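Long-range contacts in phosphoribosylaminoimidazole carboxylase, ATPase subunit (Bacillus anthracis, PDB 3V4S), which probably catalyses the ATP-dependent carboxylation of aminoimidazole ribonucleotide with bicarbonate, giving N5-carboxyaminoimidazole ribonucleotide in purine biosynthesis: residues Tyr130-Asn135 with Glu184-Lys189; Pro149-Thr154 with Lys162-Leu167; Ala123-Ala128 with Ile270-Leu275. All coordinates share one frame; numbering follows the deposited sequence.

Contact 1: Tyr130-Asn135 with Glu184-Lys189; sequences YRLVQN and ECILEK. With ATP (adenosine-5'-triphosphate), chain F.
Val133 and Leu187 show how a side chain can fill the hollow diagonal to its own bridge partner. The CG2 methyl of Val133 does not sit on its direct partner Cys185 but reaches diagonally to Leu187, lying 4.1 Å from Leu187 CB, while its CB rests 4.2 Å from Cys185 CB. Leu139 of helix 136-146 covers this face, and Leu152 of the adjoining strand 150-154 continues it along the sheet.

On the other face the bumps are Leu132 and Ile186. With CG of Leu132 anti to the backbone N (chi1 180°), its CD1 methyl drops into the angle between the strand and the Glu184 side chain, 3.5 Å from Cys185 O and 3.7 Å from Glu184 CG. Ile186 sets its CG2 methyl between Leu132 and the Tyr130 ring, which it meets obliquely, 4.3 Å from Tyr130 CD2. Tyr130 meets Glu188 CB to CB, and its ring leads off toward helix 113-123, where its OH is hydrogen-bonded to Glu121.

Such pairing belongs to the small four-stranded antiparallel sheet of the ATP-grasp domain, in which 130-133 is an outermost strand and 185-189 an inner one. Paired backbone bonds link Arg131 with Leu187 and Val133 with Cys185.

At one end Gln134 and Glu184 lie alongside each other, amide and carboxylate only 10° from coplanar. Gln134 NE2 gives a bond of 2.7 Å to Glu184 OE2, on the lone pair turned away from the other oxygen; Thr155 holds OE1. At the other end Glu188 OE2 accepts from ATP N6 at 3.0 Å, and Lys189 O takes a second bond from the same amino group. Lys117 and Lys153 form salt bridges with the Glu188 carboxylate, which would be expected to favour its ionised form.

Contact 2: Pro149-Thr154 with Lys162-Leu167; sequences PSVLKT and KGQVVL. With ATP (adenosine-5'-triphosphate), chain F.
Strands 150-154 and 164-167 run antiparallel, 165° between their directions, with paired backbone bonds joining Ser150 to Leu167 and Leu152 to Val165, and Thr154 N reaching Gly163 O beyond them. Val151 and Val166 meet as a non-hydrogen-bonded pair, their CG2 methyls 3.8 Å apart and the two side chains slanting past one another. Next along the same face Lys153 and Gln164 lie side by side and point the same way, so the lysine methylenes are laid against the amide, with Lys153 CE 3.5 Å from Gln164 NE2. Extended beyond CG, Lys153 carries its NZ to a double grip on the nucleotide: 2.8 Å to ATP O2A and 3.0 Å to ATP N7. Gln164 NE2 makes a weak bond to the same O2A, 3.0 Å long. On the reverse face Leu167 turns CD1 across to the neighbouring pair, 4.1 Å from Leu152 CB, where it also touches Leu187 of the same sheet and Ala176 of helix 173-182. Gly163, with positive phi (74°), leaves its CA close to the Thr154 CG2 methyl. This is the beta hairpin of an ATP-grasp domain, one face packed on a helix and the other holding adenine and alpha-phosphate.

Contact 3: Ala123-Ala128 with Ile270-Leu275; sequences AGLPVA and IYINEL. With MG (magnesium ion), chain G; MG (magnesium ion), chain H; ATP (adenosine-5'-triphosphate), chain F.
Ile270 meets Pro126 through its backbone: the carbonyl O lies against the proline ring, 3.4 Å from Pro126 CG. Tyr271 then slants its ring past the loop, CD2 standing 3.7 Å from Pro126 CB, while Val127 O approaches the ring edge near its plane. Ile272 supplies the one direct hydrogen bond between the segments, a nearly straight one (171°) from its N to Pro126 O at 2.9 Å. Its CG1, anti to the carbonyl carbon (chi1 -50°), packs 3.9 Å from Leu125 CB, and a water links Ile272 O to Ala128 N. From Asn273 onward the strand leaves the loop and serves the nucleotide. Asn273 and Glu274 together face Glu261 of strand 256-264, a classic beta bulge in strand 270-276. Asn273 ND2 donates to ATP O1A, and Glu274 OE1 binds a magnesium ion at 2.2 Å, an ion also held by the alpha- and gamma-phosphates and by Glu261. Leu275 O binds a second magnesium ion at 2.4 Å, together with Glu116 and Thr110. The loop follows the Schellman end of helix 113-123 at Gly124, and Ile272 and Val127 both touch Ile120 of that helix, while Leu125 packs on Leu248 of helix 235-251.

In the fold
All three contacts reach one ATP. Contacts 1 and 2, centres about 9 Å apart, share one sheet: strands 185-189 and 150-154 are neighbours, joined by probable hydrogen bonds Ile186 N to Lys153 O and Val151 N to Glu188 O, each 2.8 Å. Contact 3, centred about 16 Å from the centre of contact 1 and 17 Å from that of contact 2, joins the loop after helix 113-123 to edge strand 270-276 of another sheet. The two sheets meet beside the nucleotide, where Lys153 NZ comes within 3.1 Å of Asn273 OD1; Ala128 CB packs 3.4 Å from Lys189 O. Contacts 1 and 2 meet the adenine, contacts 2 and 3 the alpha-phosphate, contact 3 the magnesium ions.

Contact 1: Tyr130-Asn135 with Glu184-Lys189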
loop_
_atom_site.group_PDB
_atom_site.type_symbol
_atom_site.label_atom_id
_atom_site.label_comp_id
_atom_site.label_asym_id
_atom_site.label_seq_id
_atom_site.Cartn_x
_atom_site.Cartn_y
_atom_site.Cartn_z
ATOM N N TYR B 130 -27.774 -26.488 15.883
ATOM C CA TYR B 130 -27.773 -25.550 16.999
ATOM C C TYR B 130 -29.163 -25.381 17.609
ATOM O O TYR B 130 -30.186 -25.654 16.958
ATOM C CB TYR B 130 -27.283 -24.189 16.509
ATOM C CG TYR B 130 -28.249 -23.555 15.549
ATOM C CD1 TYR B 130 -28.304 -23.968 14.217
ATOM C CD2 TYR B 130 -29.115 -22.550 15.970
ATOM C CE1 TYR B 130 -29.206 -23.401 13.336
ATOM C CE2 TYR B 130 -30.019 -21.973 15.092
ATOM C CZ TYR B 130 -30.052 -22.400 13.781
ATOM O OH TYR B 130 -30.942 -21.834 12.914
ATOM N N ARG B 131 -29.185 -24.906 18.850
ATOM C CA ARG B 131 -30.433 -24.591 19.568
ATOM C C ARG B 131 -30.240 -23.285 20.331
ATOM O O ARG B 131 -29.149 -23.056 20.877
ATOM C CB ARG B 131 -30.733 -25.695 20.592
ATOM C CG ARG B 131 -31.024 -27.079 20.018
ATOM C CD ARG B 131 -32.271 -27.067 19.135
ATOM N NE ARG B 131 -32.648 -28.428 18.735
ATOM C CZ ARG B 131 -32.288 -29.030 17.597
ATOM N NH1 ARG B 131 -31.534 -28.399 16.687
ATOM N NH2 ARG B 131 -32.699 -30.277 17.361
ATOM N N LEU B 132 -31.280 -22.452 20.398
ATOM C CA LEU B 132 -31.232 -21.248 21.225
ATOM C C LEU B 132 -31.323 -21.617 22.709
ATOM O O LEU B 132 -32.121 -22.466 23.078
ATOM C CB LEU B 132 -32.358 -20.268 20.858
ATOM C CG LEU B 132 -32.460 -18.941 21.634
ATOM C CD1 LEU B 132 -31.271 -18.039 21.339
ATOM C CD2 LEU B 132 -33.751 -18.206 21.284
ATOM N N VAL B 133 -30.512 -20.968 23.548
ATOM C CA VAL B 133 -30.487 -21.249 24.985
ATOM C C VAL B 133 -30.709 -19.949 25.765
ATOM O O VAL B 133 -29.902 -19.020 25.649
ATOM C CB VAL B 133 -29.138 -21.858 25.431
ATOM C CG1 VAL B 133 -29.114 -22.057 26.945
ATOM C CG2 VAL B 133 -28.859 -23.189 24.721
ATOM N N GLN B 134 -31.782 -19.867 26.551
ATOM C CA GLN B 134 -32.038 -18.637 27.329
ATOM C C GLN B 134 -32.122 -18.850 28.843
ATOM O O GLN B 134 -32.294 -17.893 29.596
ATOM C CB GLN B 134 -33.296 -17.917 26.842
ATOM C CG GLN B 134 -33.220 -17.449 25.400
ATOM C CD GLN B 134 -34.486 -16.740 24.937
ATOM O OE1 GLN B 134 -35.599 -17.107 25.304
ATOM N NE2 GLN B 134 -34.310 -15.720 24.110
ATOM N N ASN B 135 -32.026 -20.104 29.276
ATOM C CA ASN B 135 -32.108 -20.456 30.708
ATOM C C ASN B 135 -31.601 -21.870 30.889
ATOM O O ASN B 135 -31.216 -22.513 29.904
ATOM C CB ASN B 135 -33.533 -20.279 31.275
ATOM C CG ASN B 135 -34.575 -21.179 30.605
ATOM O OD1 ASN B 135 -34.252 -22.129 29.886
ATOM N ND2 ASN B 135 -35.851 -20.874 30.848
ATOM N N GLU B 184 -27.746 -14.781 26.705
ATOM C CA GLU B 184 -28.381 -15.607 25.682
ATOM C C GLU B 184 -27.289 -16.267 24.841
ATOM O O GLU B 184 -26.268 -15.638 24.504
ATOM C CB GLU B 184 -29.300 -14.773 24.804
ATOM C CG GLU B 184 -30.056 -15.581 23.766
ATOM C CD GLU B 184 -30.850 -14.703 22.829
ATOM O OE1 GLU B 184 -30.239 -14.015 21.988
ATOM O OE2 GLU B 184 -32.090 -14.706 22.927
ATOM N N CYS B 185 -27.497 -17.546 24.540
ATOM C CA CYS B 185 -26.502 -18.360 23.868
ATOM C C CYS B 185 -27.165 -19.250 22.838
ATOM O O CYS B 185 -28.387 -19.390 22.838
ATOM C CB CYS B 185 -25.827 -19.282 24.879
ATOM S SG CYS B 185 -24.731 -18.529 26.102
ATOM N N ILE B 186 -26.348 -19.846 21.969
ATOM C CA ILE B 186 -26.763 -21.003 21.206
ATOM C C ILE B 186 -25.832 -22.126 21.602
ATOM O O ILE B 186 -24.627 -21.903 21.847
ATOM C CB ILE B 186 -26.711 -20.818 19.653
ATOM C CG1 ILE B 186 -25.369 -20.235 19.175
ATOM C CG2 ILE B 186 -27.873 -19.968 19.152
ATOM C CD1 ILE B 186 -25.139 -20.383 17.675
ATOM N N LEU B 187 -26.393 -23.322 21.709
ATOM C CA LEU B 187 -25.583 -24.515 21.749
ATOM C C LEU B 187 -25.544 -25.103 20.343
ATOM O O LEU B 187 -26.573 -25.204 19.678
ATOM C CB LEU B 187 -26.123 -25.532 22.747
ATOM C CG LEU B 187 -25.220 -26.759 22.979
ATOM C CD1 LEU B 187 -24.014 -26.374 23.818
ATOM C CD2 LEU B 187 -25.997 -27.895 23.654
ATOM N N GLU B 188 -24.346 -25.462 19.886
ATOM C CA GLU B 188 -24.203 -26.095 18.585
ATOM C C GLU B 188 -23.268 -27.290 18.657
ATOM O O GLU B 188 -22.347 -27.335 19.489
ATOM C CB GLU B 188 -23.723 -25.085 17.532
ATOM C CG GLU B 188 -22.303 -24.585 17.758
ATOM C CD GLU B 188 -21.834 -23.615 16.673
ATOM O OE1 GLU B 188 -22.666 -22.881 16.094
ATOM O OE2 GLU B 188 -20.617 -23.581 16.437
ATOM N N LYS B 189 -23.519 -28.264 17.787
ATOM C CA LYS B 189 -22.660 -29.442 17.693
ATOM C C LYS B 189 -21.218 -29.071 17.354
ATOM O O LYS B 189 -20.967 -28.135 16.578
ATOM C CB LYS B 189 -23.203 -30.411 16.647
ATOM C CG LYS B 189 -24.437 -31.159 17.115
ATOM C CD LYS B 189 -24.907 -32.169 16.079
ATOM C CE LYS B 189 -26.172 -32.887 16.542
ATOM N NZ LYS B 189 -26.747 -33.732 15.453
HETATM P PG ATP F . -13.812 -14.209 16.293
HETATM O O1G ATP F . -13.482 -14.705 14.908
HETATM O O2G ATP F . -12.648 -13.642 17.078
HETATM O O3G ATP F . -15.046 -13.352 16.343
HETATM P PB ATP F . -15.510 -15.880 17.954
HETATM O O1B ATP F . -15.300 -15.324 19.333
HETATM O O2B ATP F . -16.763 -15.562 17.202
HETATM O O3B ATP F . -14.170 -15.603 17.068
HETATM P PA ATP F . -15.855 -18.520 16.883
HETATM O O1A ATP F . -15.297 -17.980 15.585
HETATM O O2A ATP F . -17.289 -18.981 16.942
HETATM O O3A ATP F . -15.542 -17.490 18.096
HETATM O "O5'" ATP F . -14.923 -19.730 17.352
HETATM C "C5'" ATP F . -13.531 -19.505 17.564
HETATM C "C4'" ATP F . -12.841 -20.815 17.217
HETATM O "O4'" ATP F . -13.358 -21.880 18.039
HETATM C "C3'" ATP F . -13.115 -21.255 15.782
HETATM O "O3'" ATP F . -12.305 -20.599 14.790
HETATM C "C2'" ATP F . -12.927 -22.762 15.887
HETATM O "O2'" ATP F . -11.542 -23.115 15.814
HETATM C "C1'" ATP F . -13.466 -23.093 17.283
HETATM N N9 ATP F . -14.888 -23.506 17.141
HETATM C C8 ATP F . -15.975 -22.707 17.255
HETATM N N7 ATP F . -17.116 -23.406 17.026
HETATM C C5 ATP F . -16.771 -24.688 16.774
HETATM C C6 ATP F . -17.471 -25.958 16.463
HETATM N N6 ATP F . -18.822 -26.024 16.378
HETATM N N1 ATP F . -16.714 -27.069 16.268
HETATM C C2 ATP F . -15.367 -27.053 16.348
HETATM N N3 ATP F . -14.673 -25.937 16.621
HETATM C C4 ATP F . -15.299 -24.747 16.846
#

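Contact 2: Pro149-Thr154 with Lys162-Leu167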
loop_
_atom_site.group_PDB
_atom_site.type_symbol
_atom_site.label_atom_id
_atom_site.label_comp_id
_atom_site.label_asym_id
_atom_site.label_seq_id
_atom_site.Cartn_x
_atom_site.Cartn_y
_atom_site.Cartn_z
ATOM N N PRO B 149 -19.545 -34.104 21.572
ATOM C CA PRO B 149 -19.127 -32.783 22.044
ATOM C C PRO B 149 -19.965 -31.650 21.440
ATOM O O PRO B 149 -20.516 -31.795 20.365
ATOM C CB PRO B 149 -17.663 -32.690 21.593
ATOM C CG PRO B 149 -17.523 -33.663 20.457
ATOM C CD PRO B 149 -18.765 -34.534 20.395
ATOM N N SER B 150 -20.067 -30.533 22.154
ATOM C CA SER B 150 -20.854 -29.384 21.700
ATOM C C SER B 150 -20.217 -28.095 22.217
ATOM O O SER B 150 -19.328 -28.131 23.057
ATOM C CB SER B 150 -22.324 -29.496 22.149
ATOM O OG SER B 150 -22.404 -29.664 23.552
ATOM N N VAL B 151 -20.656 -26.961 21.690
ATOM C CA VAL B 151 -20.073 -25.698 22.071
ATOM C C VAL B 151 -21.186 -24.700 22.320
ATOM O O VAL B 151 -22.057 -24.520 21.478
ATOM C CB VAL B 151 -19.096 -25.153 20.998
ATOM C CG1 VAL B 151 -18.594 -23.770 21.386
ATOM C CG2 VAL B 151 -17.911 -26.102 20.837
ATOM N N LEU B 152 -21.145 -24.075 23.490
ATOM C CA LEU B 152 -22.064 -22.995 23.856
ATOM C C LEU B 152 -21.435 -21.619 23.575
ATOM O O LEU B 152 -20.326 -21.323 24.030
ATOM C CB LEU B 152 -22.413 -23.113 25.345
ATOM C CG LEU B 152 -23.551 -22.242 25.875
ATOM C CD1 LEU B 152 -24.904 -22.647 25.276
ATOM C CD2 LEU B 152 -23.579 -22.344 27.399
ATOM N N LYS B 153 -22.157 -20.775 22.853
ATOM C CA LYS B 153 -21.647 -19.460 22.436
ATOM C C LYS B 153 -22.707 -18.414 22.734
ATOM O O LYS B 153 -23.872 -18.620 22.395
ATOM C CB LYS B 153 -21.413 -19.433 20.908
ATOM C CG LYS B 153 -20.513 -20.522 20.325
ATOM C CD LYS B 153 -20.285 -20.281 18.828
ATOM C CE LYS B 153 -19.243 -21.267 18.305
ATOM N NZ LYS B 153 -19.018 -21.147 16.837
ATOM N N THR B 154 -22.305 -17.277 23.306
ATOM C CA THR B 154 -23.215 -16.132 23.444
ATOM C C THR B 154 -23.659 -15.663 22.076
ATOM O O THR B 154 -22.849 -15.626 21.140
ATOM C CB THR B 154 -22.560 -14.945 24.186
ATOM O OG1 THR B 154 -21.469 -14.423 23.407
ATOM C CG2 THR B 154 -22.052 -15.384 25.540
ATOM N N LYS B 162 -14.343 -15.428 23.528
ATOM C CA LYS B 162 -14.929 -14.956 24.791
ATOM C C LYS B 162 -16.433 -15.198 24.755
ATOM O O LYS B 162 -17.083 -14.940 23.737
ATOM C CB LYS B 162 -14.639 -13.473 25.025
ATOM C CG LYS B 162 -13.192 -13.168 25.375
ATOM C CD LYS B 162 -13.005 -11.668 25.560
ATOM C CE LYS B 162 -11.537 -11.269 25.565
ATOM N NZ LYS B 162 -10.777 -11.872 26.698
ATOM N N GLY B 163 -16.985 -15.697 25.858
ATOM C CA GLY B 163 -18.386 -16.124 25.862
ATOM C C GLY B 163 -18.566 -17.443 25.117
ATOM O O GLY B 163 -19.544 -17.617 24.405
ATOM N N GLN B 164 -17.608 -18.363 25.275
ATOM C CA GLN B 164 -17.718 -19.714 24.736
ATOM C C GLN B 164 -17.308 -20.764 25.738
ATOM O O GLN B 164 -16.373 -20.567 26.503
ATOM C CB GLN B 164 -16.871 -19.885 23.483
ATOM C CG GLN B 164 -17.456 -19.163 22.294
ATOM C CD GLN B 164 -16.936 -19.651 20.957
ATOM O OE1 GLN B 164 -16.275 -20.706 20.849
ATOM N NE2 GLN B 164 -17.243 -18.879 19.909
ATOM N N VAL B 165 -18.014 -21.893 25.723
ATOM C CA VAL B 165 -17.656 -23.039 26.548
ATOM C C VAL B 165 -17.769 -24.279 25.667
ATOM O O VAL B 165 -18.809 -24.532 25.057
ATOM C CB VAL B 165 -18.568 -23.185 27.803
ATOM C CG1 VAL B 165 -18.254 -24.464 28.570
ATOM C CG2 VAL B 165 -18.430 -21.994 28.742
ATOM N N VAL B 166 -16.688 -25.044 25.590
ATOM C CA VAL B 166 -16.694 -26.283 24.837
ATOM C C VAL B 166 -17.123 -27.404 25.789
ATOM O O VAL B 166 -16.523 -27.595 26.849
ATOM C CB VAL B 166 -15.311 -26.560 24.216
ATOM C CG1 VAL B 166 -15.290 -27.929 23.548
ATOM C CG2 VAL B 166 -14.960 -25.461 23.215
ATOM N N LEU B 167 -18.195 -28.109 25.441
ATOM C CA LEU B 167 -18.649 -29.198 26.289
ATOM C C LEU B 167 -18.142 -30.512 25.711
ATOM O O LEU B 167 -18.699 -31.026 24.740
ATOM C CB LEU B 167 -20.178 -29.193 26.454
ATOM C CG LEU B 167 -20.850 -27.995 27.144
ATOM C CD1 LEU B 167 -20.956 -26.798 26.204
ATOM C CD2 LEU B 167 -22.241 -28.397 27.614
HETATM P PG ATP F . -13.812 -14.209 16.293
HETATM O O1G ATP F . -13.482 -14.705 14.908
HETATM O O2G ATP F . -12.648 -13.642 17.078
HETATM O O3G ATP F . -15.046 -13.352 16.343
HETATM P PB ATP F . -15.510 -15.880 17.954
HETATM O O1B ATP F . -15.300 -15.324 19.333
HETATM O O2B ATP F . -16.763 -15.562 17.202
HETATM O O3B ATP F . -14.170 -15.603 17.068
HETATM P PA ATP F . -15.855 -18.520 16.883
HETATM O O1A ATP F . -15.297 -17.980 15.585
HETATM O O2A ATP F . -17.289 -18.981 16.942
HETATM O O3A ATP F . -15.542 -17.490 18.096
HETATM O "O5'" ATP F . -14.923 -19.730 17.352
HETATM C "C5'" ATP F . -13.531 -19.505 17.564
HETATM C "C4'" ATP F . -12.841 -20.815 17.217
HETATM O "O4'" ATP F . -13.358 -21.880 18.039
HETATM C "C3'" ATP F . -13.115 -21.255 15.782
HETATM O "O3'" ATP F . -12.305 -20.599 14.790
HETATM C "C2'" ATP F . -12.927 -22.762 15.887
HETATM O "O2'" ATP F . -11.542 -23.115 15.814
HETATM C "C1'" ATP F . -13.466 -23.093 17.283
HETATM N N9 ATP F . -14.888 -23.506 17.141
HETATM C C8 ATP F . -15.975 -22.707 17.255
HETATM N N7 ATP F . -17.116 -23.406 17.026
HETATM C C5 ATP F . -16.771 -24.688 16.774
HETATM C C6 ATP F . -17.471 -25.958 16.463
HETATM N N6 ATP F . -18.822 -26.024 16.378
HETATM N N1 ATP F . -16.714 -27.069 16.268
HETATM C C2 ATP F . -15.367 -27.053 16.348
HETATM N N3 ATP F . -14.673 -25.937 16.621
HETATM C C4 ATP F . -15.299 -24.747 16.846
#

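Contact 3: Ala123-Ala128 with Ile270-Leu275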
loop_
_atom_site.group_PDB
_atom_site.type_symbol
_atom_site.label_atom_id
_atom_site.label_comp_id
_atom_site.label_asym_id
_atom_site.label_seq_id
_atom_site.Cartn_x
_atom_site.Cartn_y
_atom_site.Cartn_z
ATOM N N ALA B 123 -29.910 -19.297 2.893
ATOM C CA ALA B 123 -29.029 -19.301 1.735
ATOM C C ALA B 123 -28.772 -20.710 1.213
ATOM O O ALA B 123 -28.338 -20.873 0.080
ATOM C CB ALA B 123 -27.713 -18.605 2.064
ATOM N N GLY B 124 -29.015 -21.723 2.040
ATOM C CA GLY B 124 -28.933 -23.108 1.601
ATOM C C GLY B 124 -27.666 -23.855 1.979
ATOM O O GLY B 124 -27.461 -24.993 1.532
ATOM N N LEU B 125 -26.819 -23.240 2.806
ATOM C CA LEU B 125 -25.514 -23.826 3.136
ATOM C C LEU B 125 -25.515 -24.481 4.512
ATOM O O LEU B 125 -26.287 -24.069 5.379
ATOM C CB LEU B 125 -24.412 -22.754 3.052
ATOM C CG LEU B 125 -24.382 -21.937 1.752
ATOM C CD1 LEU B 125 -23.258 -20.907 1.819
ATOM C CD2 LEU B 125 -24.214 -22.841 0.531
ATOM N N PRO B 126 -24.648 -25.494 4.713
ATOM C CA PRO B 126 -24.556 -26.214 5.984
ATOM C C PRO B 126 -24.034 -25.367 7.151
ATOM O O PRO B 126 -23.110 -24.554 6.976
ATOM C CB PRO B 126 -23.554 -27.347 5.690
ATOM C CG PRO B 126 -23.512 -27.466 4.200
ATOM C CD PRO B 126 -23.750 -26.072 3.695
ATOM N N VAL B 127 -24.652 -25.564 8.319
ATOM C CA VAL B 127 -24.175 -25.038 9.609
ATOM C C VAL B 127 -24.130 -26.188 10.609
ATOM O O VAL B 127 -24.771 -27.229 10.389
ATOM C CB VAL B 127 -25.100 -23.940 10.188
ATOM C CG1 VAL B 127 -25.062 -22.694 9.330
ATOM C CG2 VAL B 127 -26.538 -24.446 10.357
ATOM N N ALA B 128 -23.381 -26.010 11.697
ATOM C CA ALA B 128 -23.454 -26.931 12.809
ATOM C C ALA B 128 -24.879 -26.858 13.387
ATOM O O ALA B 128 -25.450 -25.761 13.496
ATOM C CB ALA B 128 -22.416 -26.588 13.863
ATOM N N ILE B 270 -18.210 -28.690 3.784
ATOM C CA ILE B 270 -17.948 -27.375 4.381
ATOM C C ILE B 270 -19.133 -26.869 5.231
ATOM O O ILE B 270 -20.271 -26.787 4.748
ATOM C CB ILE B 270 -17.593 -26.318 3.301
ATOM C CG1 ILE B 270 -16.166 -26.538 2.780
ATOM C CG2 ILE B 270 -17.742 -24.908 3.850
ATOM C CD1 ILE B 270 -15.843 -25.754 1.522
ATOM N N TYR B 271 -18.841 -26.541 6.493
ATOM C CA TYR B 271 -19.794 -25.895 7.399
ATOM C C TYR B 271 -19.450 -24.416 7.552
ATOM O O TYR B 271 -18.280 -24.075 7.738
ATOM C CB TYR B 271 -19.763 -26.577 8.768
ATOM C CG TYR B 271 -20.293 -27.987 8.718
ATOM C CD1 TYR B 271 -19.424 -29.072 8.566
ATOM C CD2 TYR B 271 -21.665 -28.238 8.781
ATOM C CE1 TYR B 271 -19.907 -30.372 8.496
ATOM C CE2 TYR B 271 -22.163 -29.536 8.711
ATOM C CZ TYR B 271 -21.278 -30.596 8.570
ATOM O OH TYR B 271 -21.753 -31.884 8.503
ATOM N N ILE B 272 -20.457 -23.552 7.439
ATOM C CA ILE B 272 -20.275 -22.136 7.686
ATOM C C ILE B 272 -20.257 -21.909 9.199
ATOM O O ILE B 272 -21.204 -22.297 9.901
ATOM C CB ILE B 272 -21.379 -21.279 7.041
ATOM C CG1 ILE B 272 -21.596 -21.646 5.560
ATOM C CG2 ILE B 272 -21.016 -19.805 7.152
ATOM C CD1 ILE B 272 -20.346 -21.583 4.693
ATOM N N ASN B 273 -19.174 -21.310 9.696
ATOM C CA ASN B 273 -19.016 -21.046 11.130
ATOM C C ASN B 273 -19.621 -19.700 11.510
ATOM O O ASN B 273 -20.427 -19.618 12.456
ATOM C CB ASN B 273 -17.543 -21.131 11.560
ATOM C CG ASN B 273 -17.323 -20.727 13.021
ATOM O OD1 ASN B 273 -17.990 -21.220 13.924
ATOM N ND2 ASN B 273 -16.350 -19.859 13.253
ATOM N N GLU B 274 -19.223 -18.649 10.786
ATOM C CA GLU B 274 -19.737 -17.306 11.025
ATOM C C GLU B 274 -19.345 -16.322 9.936
ATOM O O GLU B 274 -18.432 -16.566 9.144
ATOM C CB GLU B 274 -19.314 -16.772 12.414
ATOM C CG GLU B 274 -17.840 -16.449 12.550
ATOM C CD GLU B 274 -17.482 -15.809 13.887
ATOM O OE1 GLU B 274 -16.260 -15.658 14.152
ATOM O OE2 GLU B 274 -18.402 -15.435 14.664
ATOM N N LEU B 275 -20.047 -15.197 9.929
ATOM C CA LEU B 275 -19.870 -14.150 8.945
ATOM C C LEU B 275 -19.429 -12.844 9.630
ATOM O O LEU B 275 -19.826 -12.569 10.755
ATOM C CB LEU B 275 -21.186 -13.927 8.203
ATOM C CG LEU B 275 -21.870 -15.167 7.614
ATOM C CD1 LEU B 275 -23.239 -14.805 7.058
ATOM C CD2 LEU B 275 -21.005 -15.829 6.549
HETATM MG MG MG G . -14.281 -16.716 14.293
HETATM MG MG MG H . -21.089 -12.782 12.793
HETATM P PG ATP F . -13.812 -14.209 16.293
HETATM O O1G ATP F . -13.482 -14.705 14.908
HETATM O O2G ATP F . -12.648 -13.642 17.078
HETATM O O3G ATP F . -15.046 -13.352 16.343
HETATM P PB ATP F . -15.510 -15.880 17.954
HETATM O O1B ATP F . -15.300 -15.324 19.333
HETATM O O2B ATP F . -16.763 -15.562 17.202
HETATM O O3B ATP F . -14.170 -15.603 17.068
HETATM P PA ATP F . -15.855 -18.520 16.883
HETATM O O1A ATP F . -15.297 -17.980 15.585
HETATM O O2A ATP F . -17.289 -18.981 16.942
HETATM O O3A ATP F . -15.542 -17.490 18.096
HETATM O "O5'" ATP F . -14.923 -19.730 17.352
HETATM C "C5'" ATP F . -13.531 -19.505 17.564
HETATM C "C4'" ATP F . -12.841 -20.815 17.217
HETATM O "O4'" ATP F . -13.358 -21.880 18.039
HETATM C "C3'" ATP F . -13.115 -21.255 15.782
HETATM O "O3'" ATP F . -12.305 -20.599 14.790
HETATM C "C2'" ATP F . -12.927 -22.762 15.887
HETATM O "O2'" ATP F . -11.542 -23.115 15.814
HETATM C "C1'" ATP F . -13.466 -23.093 17.283
HETATM N N9 ATP F . -14.888 -23.506 17.141
HETATM C C8 ATP F . -15.975 -22.707 17.255
HETATM N N7 ATP F . -17.116 -23.406 17.026
HETATM C C5 ATP F . -16.771 -24.688 16.774
HETATM C C6 ATP F . -17.471 -25.958 16.463
HETATM N N6 ATP F . -18.822 -26.024 16.378
HETATM N N1 ATP F . -16.714 -27.069 16.268
HETATM C C2 ATP F . -15.367 -27.053 16.348
HETATM N N3 ATP F . -14.673 -25.937 16.621
HETATM C C4 ATP F . -15.299 -24.747 16.846
HETATM O O HOH W 1 -21.985 -23.614 11.903
HETATM O O HOH W 2 -21.012 -14.205 14.512
HETATM O O HOH W 3 -12.542 -17.602 14.528
HETATM O O HOH W 4 -19.567 -11.486 13.571
#